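Local coordinates for protein sortase, SrtB family (Streptococcus pneumoniae PCS8235, PDB 4Y4Q) that probably acts as a class B sortase, a transpeptidase-type enzyme involved in forming the type II pilus of Streptococcus pneumoniae, at residues 72-86 and 153-167. Sequence-based numbering, arbitrary orientation.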
ATOM      1  N   LEU A  72      -6.531   6.503  11.104  1.00 40.40           N
ATOM      2  CA  LEU A  72      -5.711   5.626  11.934  1.00 43.88           C
ATOM      3  C   LEU A  72      -4.219   5.770  11.651  1.00 42.20           C
ATOM      4  O   LEU A  72      -3.389   5.276  12.412  1.00 45.50           O
ATOM      5  CB  LEU A  72      -6.152   4.165  11.796  1.00 50.03           C
ATOM      6  CG  LEU A  72      -6.039   3.516  10.425  1.00 51.81           C
ATOM      7  CD1 LEU A  72      -4.656   2.919  10.215  1.00 48.07           C
ATOM      8  CD2 LEU A  72      -7.121   2.455  10.254  1.00 55.14           C
ATOM      9  N   GLY A  73      -3.873   6.437  10.559  1.00 42.91           N
ATOM     10  CA  GLY A  73      -2.470   6.686  10.285  1.00 38.80           C
ATOM     11  C   GLY A  73      -2.246   7.543   9.061  1.00 33.65           C
ATOM     12  O   GLY A  73      -3.153   8.244   8.604  1.00 35.64           O
ATOM     13  N   TRP A  74      -1.036   7.474   8.519  1.00 36.01           N
ATOM     14  CA  TRP A  74      -0.656   8.328   7.401  1.00 37.79           C
ATOM     15  C   TRP A  74       0.475   7.671   6.621  1.00 32.61           C
ATOM     16  O   TRP A  74       1.346   7.023   7.215  1.00 30.13           O
ATOM     17  CB  TRP A  74      -0.210   9.702   7.915  1.00 33.76           C
ATOM     18  CG  TRP A  74      -0.202  10.743   6.855  1.00 35.45           C
ATOM     19  CD1 TRP A  74       0.751  10.930   5.900  1.00 31.08           C
ATOM     20  CD2 TRP A  74      -1.207  11.746   6.630  1.00 36.25           C
ATOM     21  NE1 TRP A  74       0.406  11.997   5.095  1.00 38.47           N
ATOM     22  CE2 TRP A  74      -0.792  12.512   5.522  1.00 38.36           C
ATOM     23  CE3 TRP A  74      -2.413  12.073   7.262  1.00 38.40           C
ATOM     24  CZ2 TRP A  74      -1.542  13.596   5.031  1.00 43.55           C
ATOM     25  CZ3 TRP A  74      -3.159  13.141   6.774  1.00 44.77           C
ATOM     26  CH2 TRP A  74      -2.719  13.893   5.669  1.00 42.94           C
ATOM     27  N   ILE A  75       0.454   7.830   5.296  1.00 26.87           N
ATOM     28  CA  ILE A  75       1.474   7.232   4.434  1.00 27.58           C
ATOM     29  C   ILE A  75       2.087   8.249   3.471  1.00 28.22           C
ATOM     30  O   ILE A  75       1.384   9.061   2.855  1.00 29.42           O
ATOM     31  CB  ILE A  75       0.907   6.018   3.639  1.00 28.22           C
ATOM     32  CG1 ILE A  75       1.994   5.325   2.819  1.00 27.16           C
ATOM     33  CG2 ILE A  75      -0.239   6.435   2.735  1.00 37.97           C
ATOM     34  CD1 ILE A  75       1.618   3.867   2.461  1.00 29.84           C
ATOM     35  N   ASN A  76       3.405   8.182   3.324  1.00 28.36           N
ATOM     36  CA  ASN A  76       4.132   9.116   2.477  1.00 29.13           C
ATOM     37  C   ASN A  76       5.162   8.355   1.641  1.00 33.82           C
ATOM     38  O   ASN A  76       5.848   7.477   2.158  1.00 36.20           O
ATOM     39  CB  ASN A  76       4.829  10.139   3.369  1.00 34.10           C
ATOM     40  CG  ASN A  76       5.424  11.304   2.587  1.00 53.20           C
ATOM     41  OD1 ASN A  76       5.176  11.467   1.389  1.00 61.84           O
ATOM     42  ND2 ASN A  76       6.205  12.132   3.273  1.00 62.33           N
ATOM     43  N   VAL A  77       5.249   8.669   0.350  1.00 32.85           N
ATOM     44  CA  VAL A  77       6.358   8.199  -0.470  1.00 28.28           C
ATOM     45  C   VAL A  77       7.116   9.415  -1.019  1.00 34.81           C
ATOM     46  O   VAL A  77       6.565  10.220  -1.788  1.00 31.49           O
ATOM     47  CB  VAL A  77       5.891   7.302  -1.624  1.00 28.22           C
ATOM     48  CG1 VAL A  77       7.084   6.923  -2.530  1.00 24.99           C
ATOM     49  CG2 VAL A  77       5.219   6.053  -1.085  1.00 22.96           C
ATOM     50  N   TYR A  78       8.376   9.545  -0.618  1.00 36.51           N
ATOM     51  CA  TYR A  78       9.146  10.762  -0.872  1.00 40.50           C
ATOM     52  C   TYR A  78       9.174  11.179  -2.339  1.00 33.43           C
ATOM     53  O   TYR A  78       9.190  10.337  -3.223  1.00 37.01           O
ATOM     54  CB  TYR A  78      10.568  10.593  -0.336  1.00 43.33           C
ATOM     55  CG  TYR A  78      10.600  10.293   1.144  1.00 47.05           C
ATOM     56  CD1 TYR A  78       9.805  11.006   2.027  1.00 53.52           C
ATOM     57  CD2 TYR A  78      11.417   9.295   1.658  1.00 43.83           C
ATOM     58  CE1 TYR A  78       9.826  10.742   3.384  1.00 52.78           C
ATOM     59  CE2 TYR A  78      11.441   9.016   3.025  1.00 37.27           C
ATOM     60  CZ  TYR A  78      10.647   9.750   3.877  1.00 45.99           C
ATOM     61  OH  TYR A  78      10.667   9.487   5.228  1.00 53.50           O
ATOM     62  N   GLY A  79       9.165  12.486  -2.584  1.00 37.50           N
ATOM     63  CA  GLY A  79       9.161  13.006  -3.940  1.00 36.95           C
ATOM     64  C   GLY A  79       7.934  12.665  -4.781  1.00 42.55           C
ATOM     65  O   GLY A  79       7.945  12.910  -5.986  1.00 47.13           O
ATOM     66  N   THR A  80       6.883  12.106  -4.177  1.00 36.66           N
ATOM     67  CA  THR A  80       5.659  11.822  -4.932  1.00 38.84           C
ATOM     68  C   THR A  80       4.432  12.493  -4.328  1.00 38.61           C
ATOM     69  O   THR A  80       4.527  13.124  -3.275  1.00 38.44           O
ATOM     70  CB  THR A  80       5.358  10.325  -4.988  1.00 35.74           C
ATOM     71  OG1 THR A  80       4.887   9.886  -3.707  1.00 35.39           O
ATOM     72  CG2 THR A  80       6.597   9.526  -5.394  1.00 32.63           C
ATOM     73  N   ASN A  81       3.285  12.342  -4.996  1.00 33.52           N
ATOM     74  CA  ASN A  81       2.006  12.819  -4.462  1.00 43.53           C
ATOM     75  C   ASN A  81       1.328  11.788  -3.555  1.00 39.34           C
ATOM     76  O   ASN A  81       0.163  11.925  -3.211  1.00 38.23           O
ATOM     77  CB  ASN A  81       1.053  13.208  -5.596  1.00 45.23           C
ATOM     78  CG  ASN A  81       1.566  14.387  -6.420  1.00 65.03           C
ATOM     79  OD1 ASN A  81       2.025  15.394  -5.872  1.00 65.99           O
ATOM     80  ND2 ASN A  81       1.495  14.260  -7.746  1.00 65.48           N
ATOM     81  N   ILE A  82       2.049  10.741  -3.188  1.00 36.45           N
ATOM     82  CA  ILE A  82       1.500   9.745  -2.276  1.00 36.06           C
ATOM     83  C   ILE A  82       1.697  10.256  -0.862  1.00 34.58           C
ATOM     84  O   ILE A  82       2.793  10.148  -0.295  1.00 35.25           O
ATOM     85  CB  ILE A  82       2.185   8.402  -2.469  1.00 37.54           C
ATOM     86  CG1 ILE A  82       2.106   8.015  -3.952  1.00 31.39           C
ATOM     87  CG2 ILE A  82       1.548   7.351  -1.570  1.00 37.98           C
ATOM     88  CD1 ILE A  82       2.642   6.635  -4.285  1.00 28.20           C
ATOM     89  N   ASP A  83       0.762  11.099  -0.470  1.00 37.08           N
ATOM     90  CA  ASP A  83       0.672  11.602   0.872  1.00 37.86           C
ATOM     91  C   ASP A  83      -0.786  11.387   1.122  1.00 39.73           C
ATOM     92  O   ASP A  83      -1.629  11.890   0.381  1.00 47.53           O
ATOM     93  CB  ASP A  83       1.011  13.089   0.919  1.00 45.92           C
ATOM     94  CG  ASP A  83       1.111  13.619   2.335  1.00 49.86           C
ATOM     95  OD1 ASP A  83       1.599  12.879   3.215  1.00 46.85           O
ATOM     96  OD2 ASP A  83       0.703  14.777   2.570  1.00 58.00           O
ATOM     97  N   TYR A  84      -1.103  10.638   2.157  1.00 37.92           N
ATOM     98  CA  TYR A  84      -2.508  10.359   2.408  1.00 39.75           C
ATOM     99  C   TYR A  84      -2.767   9.856   3.824  1.00 35.75           C
ATOM    100  O   TYR A  84      -1.953   9.113   4.391  1.00 30.88           O
ATOM    101  CB  TYR A  84      -3.001   9.282   1.427  1.00 42.88           C
ATOM    102  CG  TYR A  84      -2.945   9.668  -0.040  1.00 37.87           C
ATOM    103  CD1 TYR A  84      -3.608  10.801  -0.509  1.00 44.62           C
ATOM    104  CD2 TYR A  84      -2.260   8.878  -0.961  1.00 36.34           C
ATOM    105  CE1 TYR A  84      -3.568  11.156  -1.857  1.00 46.16           C
ATOM    106  CE2 TYR A  84      -2.217   9.222  -2.309  1.00 43.94           C
ATOM    107  CZ  TYR A  84      -2.870  10.362  -2.748  1.00 46.10           C
ATOM    108  OH  TYR A  84      -2.829  10.702  -4.082  1.00 53.79           O
ATOM    109  N   PRO A  85      -3.913  10.250   4.397  1.00 33.10           N
ATOM    110  CA  PRO A  85      -4.364   9.638   5.649  1.00 33.20           C
ATOM    111  C   PRO A  85      -4.770   8.211   5.365  1.00 33.12           C
ATOM    112  O   PRO A  85      -5.228   7.923   4.255  1.00 33.45           O
ATOM    113  CB  PRO A  85      -5.607  10.450   6.010  1.00 34.10           C
ATOM    114  CG  PRO A  85      -6.107  10.995   4.702  1.00 34.57           C
ATOM    115  CD  PRO A  85      -4.864  11.254   3.888  1.00 33.19           C
ATOM    116  N   LEU A  86      -4.598   7.335   6.348  1.00 30.13           N
ATOM    117  CA  LEU A  86      -5.053   5.958   6.244  1.00 29.46           C
ATOM    118  C   LEU A  86      -6.333   5.804   7.048  1.00 32.92           C
ATOM    119  O   LEU A  86      -6.442   6.316   8.166  1.00 35.21           O
ATOM    120  CB  LEU A  86      -3.993   5.017   6.808  1.00 32.28           C
ATOM    121  CG  LEU A  86      -2.662   5.048   6.081  1.00 31.84           C
ATOM    122  CD1 LEU A  86      -1.664   4.138   6.767  1.00 30.00           C
ATOM    123  CD2 LEU A  86      -2.879   4.646   4.636  1.00 37.63           C
ATOM    124  N   HIS A 153      12.299   6.348  -6.861  1.00 38.01           N
ATOM    125  CA  HIS A 153      11.457   6.435  -5.700  1.00 30.12           C
ATOM    126  C   HIS A 153      11.615   5.085  -5.057  1.00 29.53           C
ATOM    127  O   HIS A 153      11.084   4.085  -5.540  1.00 30.33           O
ATOM    128  CB  HIS A 153      10.001   6.669  -6.101  1.00 28.20           C
ATOM    129  CG  HIS A 153       9.787   7.918  -6.897  1.00 31.96           C
ATOM    130  ND1 HIS A 153       9.913   7.957  -8.269  1.00 31.24           N
ATOM    131  CD2 HIS A 153       9.454   9.173  -6.514  1.00 32.24           C
ATOM    132  CE1 HIS A 153       9.668   9.182  -8.696  1.00 39.85           C
ATOM    133  NE2 HIS A 153       9.388   9.940  -7.652  1.00 32.11           N
ATOM    134  N   ARG A 154      12.347   5.056  -3.956  1.00 28.85           N
ATOM    135  CA  ARG A 154      12.495   3.821  -3.210  1.00 28.70           C
ATOM    136  C   ARG A 154      11.913   3.910  -1.802  1.00 30.00           C
ATOM    137  O   ARG A 154      11.387   2.935  -1.284  1.00 27.22           O
ATOM    138  CB  ARG A 154      13.986   3.461  -3.149  1.00 27.12           C
ATOM    139  CG  ARG A 154      14.321   2.207  -2.357  1.00 29.53           C
ATOM    140  CD  ARG A 154      15.741   1.780  -2.655  1.00 34.71           C
ATOM    141  NE  ARG A 154      16.280   0.800  -1.718  1.00 42.29           N
ATOM    142  CZ  ARG A 154      17.442   0.174  -1.897  1.00 49.84           C
ATOM    143  NH1 ARG A 154      18.165   0.418  -2.984  1.00 53.24           N
ATOM    144  NH2 ARG A 154      17.882  -0.694  -1.000  1.00 49.65           N
ATOM    145  N   TYR A 155      12.010   5.080  -1.184  1.00 32.00           N
ATOM    146  CA  TYR A 155      11.700   5.193   0.237  1.00 32.38           C
ATOM    147  C   TYR A 155      10.466   6.039   0.533  1.00 33.38           C
ATOM    148  O   TYR A 155      10.015   6.859  -0.286  1.00 25.38           O
ATOM    149  CB  TYR A 155      12.909   5.737   1.023  1.00 29.37           C
ATOM    150  CG  TYR A 155      14.174   4.903   0.902  1.00 34.11           C
ATOM    151  CD1 TYR A 155      14.344   3.739   1.647  1.00 31.65           C
ATOM    152  CD2 TYR A 155      15.204   5.292   0.056  1.00 33.18           C
ATOM    153  CE1 TYR A 155      15.506   2.984   1.541  1.00 34.05           C
ATOM    154  CE2 TYR A 155      16.365   4.546  -0.054  1.00 34.64           C
ATOM    155  CZ  TYR A 155      16.509   3.390   0.683  1.00 36.86           C
ATOM    156  OH  TYR A 155      17.672   2.653   0.574  1.00 37.32           O
ATOM    157  N   GLY A 156       9.931   5.823   1.730  1.00 27.74           N
ATOM    158  CA  GLY A 156       8.783   6.559   2.215  1.00 30.92           C
ATOM    159  C   GLY A 156       8.668   6.336   3.711  1.00 35.78           C
ATOM    160  O   GLY A 156       9.576   5.778   4.341  1.00 36.55           O
ATOM    161  N   SER A 157       7.563   6.775   4.296  1.00 29.40           N
ATOM    162  CA  SER A 157       7.356   6.543   5.715  1.00 29.60           C
ATOM    163  C   SER A 157       5.892   6.257   5.931  1.00 34.34           C
ATOM    164  O   SER A 157       5.045   6.539   5.063  1.00 29.54           O
ATOM    165  CB  SER A 157       7.752   7.759   6.519  1.00 35.98           C
ATOM    166  OG  SER A 157       6.935   8.840   6.133  1.00 47.15           O
ATOM    167  N   ILE A 158       5.594   5.666   7.078  1.00 36.65           N
ATOM    168  CA  ILE A 158       4.215   5.398   7.419  1.00 32.91           C
ATOM    169  C   ILE A 158       4.049   5.622   8.910  1.00 37.37           C
ATOM    170  O   ILE A 158       4.928   5.279   9.700  1.00 42.68           O
ATOM    171  CB  ILE A 158       3.799   3.976   6.982  1.00 36.31           C
ATOM    172  CG1 ILE A 158       2.328   3.713   7.325  1.00 31.04           C
ATOM    173  CG2 ILE A 158       4.705   2.922   7.608  1.00 41.21           C
ATOM    174  CD1 ILE A 158       1.860   2.341   6.890  1.00 29.33           C
ATOM    175  N   TYR A 159       2.948   6.256   9.288  1.00 42.81           N
ATOM    176  CA  TYR A 159       2.652   6.456  10.690  1.00 45.28           C
ATOM    177  C   TYR A 159       1.407   5.650  11.017  1.00 44.61           C
ATOM    178  O   TYR A 159       0.434   5.669  10.256  1.00 44.59           O
ATOM    179  CB  TYR A 159       2.423   7.935  10.975  1.00 52.95           C
ATOM    180  CG  TYR A 159       2.136   8.232  12.428  1.00 62.07           C
ATOM    181  CD1 TYR A 159       0.856   8.079  12.954  1.00 66.74           C
ATOM    182  CD2 TYR A 159       3.145   8.657  13.277  1.00 64.22           C
ATOM    183  CE1 TYR A 159       0.594   8.336  14.285  1.00 69.73           C
ATOM    184  CE2 TYR A 159       2.889   8.937  14.604  1.00 69.67           C
ATOM    185  CZ  TYR A 159       1.613   8.778  15.102  1.00 73.43           C
ATOM    186  OH  TYR A 159       1.368   9.062  16.427  1.00 83.40           O
ATOM    187  N   TYR A 160       1.453   4.925  12.133  1.00 43.57           N
ATOM    188  CA  TYR A 160       0.314   4.129  12.594  1.00 41.92           C
ATOM    189  C   TYR A 160       0.493   3.799  14.071  1.00 46.84           C
ATOM    190  O   TYR A 160       1.623   3.671  14.552  1.00 47.52           O
ATOM    191  CB  TYR A 160       0.151   2.841  11.767  1.00 36.97           C
ATOM    192  CG  TYR A 160       1.278   1.847  11.937  1.00 47.97           C
ATOM    193  CD1 TYR A 160       1.253   0.902  12.960  1.00 46.68           C
ATOM    194  CD2 TYR A 160       2.363   1.850  11.074  1.00 47.87           C
ATOM    195  CE1 TYR A 160       2.281  -0.002  13.124  1.00 46.26           C
ATOM    196  CE2 TYR A 160       3.398   0.941  11.224  1.00 49.31           C
ATOM    197  CZ  TYR A 160       3.351   0.021  12.252  1.00 49.71           C
ATOM    198  OH  TYR A 160       4.379  -0.879  12.409  1.00 54.70           O
ATOM    199  N   ASN A 161      -0.624   3.676  14.783  1.00 51.54           N
ATOM    200  CA  ASN A 161      -0.622   3.297  16.195  1.00 55.17           C
ATOM    201  C   ASN A 161       0.327   4.114  17.064  1.00 58.87           C
ATOM    202  O   ASN A 161       0.902   3.598  18.025  1.00 61.89           O
ATOM    203  CB  ASN A 161      -0.322   1.800  16.362  1.00 62.39           C
ATOM    204  CG  ASN A 161      -0.852   1.243  17.678  1.00 73.29           C
ATOM    205  OD1 ASN A 161      -2.000   1.495  18.055  1.00 75.53           O
ATOM    206  ND2 ASN A 161      -0.008   0.502  18.393  1.00 74.79           N
ATOM    207  N   GLY A 162       0.494   5.387  16.724  1.00 59.69           N
ATOM    208  CA  GLY A 162       1.318   6.265  17.531  1.00 64.42           C
ATOM    209  C   GLY A 162       2.800   6.202  17.206  1.00 65.77           C
ATOM    210  O   GLY A 162       3.603   6.866  17.867  1.00 64.62           O
ATOM    211  N   VAL A 163       3.168   5.415  16.191  1.00 64.52           N
ATOM    212  CA  VAL A 163       4.583   5.251  15.831  1.00 58.03           C
ATOM    213  C   VAL A 163       4.870   5.528  14.354  1.00 51.49           C
ATOM    214  O   VAL A 163       4.003   5.341  13.490  1.00 49.78           O
ATOM    215  CB  VAL A 163       5.113   3.842  16.202  1.00 57.34           C
ATOM    216  CG1 VAL A 163       4.739   3.488  17.645  1.00 62.86           C
ATOM    217  CG2 VAL A 163       4.571   2.790  15.257  1.00 52.19           C
ATOM    218  N   GLU A 164       6.099   5.968  14.077  1.00 51.46           N
ATOM    219  CA  GLU A 164       6.547   6.240  12.712  1.00 48.37           C
ATOM    220  C   GLU A 164       7.582   5.214  12.241  1.00 49.96           C
ATOM    221  O   GLU A 164       8.604   5.007  12.896  1.00 53.42           O
ATOM    222  CB  GLU A 164       7.117   7.659  12.593  1.00 55.82           C
ATOM    223  CG  GLU A 164       7.553   8.024  11.170  1.00 61.62           C
ATOM    224  CD  GLU A 164       7.506   9.520  10.896  1.00 73.85           C
ATOM    225  OE1 GLU A 164       8.076  10.295  11.692  1.00 83.52           O
ATOM    226  OE2 GLU A 164       6.900   9.922   9.880  1.00 75.24           O
ATOM    227  N   LYS A 165       7.305   4.573  11.109  1.00 43.63           N
ATOM    228  CA  LYS A 165       8.194   3.568  10.533  1.00 40.82           C
ATOM    229  C   LYS A 165       8.560   3.983   9.116  1.00 40.24           C
ATOM    230  O   LYS A 165       7.841   4.771   8.485  1.00 39.02           O
ATOM    231  CB  LYS A 165       7.489   2.212  10.467  1.00 39.77           C
ATOM    232  CG  LYS A 165       7.106   1.594  11.818  1.00 45.21           C
ATOM    233  CD  LYS A 165       8.339   1.107  12.566  1.00 47.40           C
ATOM    234  CE  LYS A 165       7.983   0.457  13.889  1.00 56.65           C
ATOM    235  NZ  LYS A 165       9.176   0.435  14.791  1.00 67.77           N
ATOM    236  N   GLY A 166       9.662   3.439   8.609  1.00 34.89           N
ATOM    237  CA  GLY A 166      10.086   3.725   7.251  1.00 30.04           C
ATOM    238  C   GLY A 166       9.441   2.731   6.318  1.00 34.11           C
ATOM    239  O   GLY A 166       8.951   1.681   6.769  1.00 33.57           O
ATOM    240  N   LEU A 167       9.404   3.076   5.033  1.00 32.75           N
ATOM    241  CA  LEU A 167       8.895   2.185   3.995  1.00 27.00           C
ATOM    242  C   LEU A 167       9.964   2.041   2.940  1.00 30.98           C
ATOM    243  O   LEU A 167      10.579   3.033   2.545  1.00 33.01           O
ATOM    244  CB  LEU A 167       7.662   2.787   3.328  1.00 24.72           C
ATOM    245  CG  LEU A 167       6.319   2.827   4.056  1.00 31.73           C
ATOM    246  CD1 LEU A 167       5.310   3.532   3.165  1.00 23.64           C
ATOM    247  CD2 LEU A 167       5.841   1.407   4.396  1.00 28.56           C
TER
HETATM  248  O   HOH W   1      10.780   7.919  -2.654  1.00 28.16           O
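With CG beside its backbone N (chi1 -59°), the Tyr-78 ring swings back over strand 155-160 and lies across Gly-156, while Ile-75 and Ile-158, each with CG1 anti to the backbone N, send their CD1 methyls into the interior. The setting is the antiparallel pairing of strands 73-77 and 155-160 in the curled beta-barrel of the sortase fold, each strand being one arm of a beta hairpin whose other arm (83-88 and 163-176) lies on its far side. Trp-74 and Tyr-159 form one hydrogen-bonded pair, the bond from Tyr-159 N to Trp-74 O measuring 2.7 Å and nearly straight at 171°; Asn-76 and Ser-157 form the next. Between them, on the buried face, Ile-75 CD1 meets Leu-167 CD1 at 3.8 Å, their side chains crossing at about a right angle. Ile-158 CD1 meets Leu-86 CD1 at 4.0 Å, and Ile-219 of strand 218-225 packs against both Ile-158 and Leu-167. Past Val-77 the chain turns, and the ladder ends in a longer bond from Tyr-78 N to Tyr-155 O (3.2 Å). One water donates to both Tyr-155 O and Tyr-78 O, linking the turn after Val-77 to the start of strand 155-160. On the other face of the sheet, the Tyr-78 ring lies over Gly-156, whose CA sits 3.9 Å from the ring centroid, 20° off the ring normal, in a CH-pi contact, and beyond it Tyr-78 OH reaches Ser-157 CB at 3.6 Å.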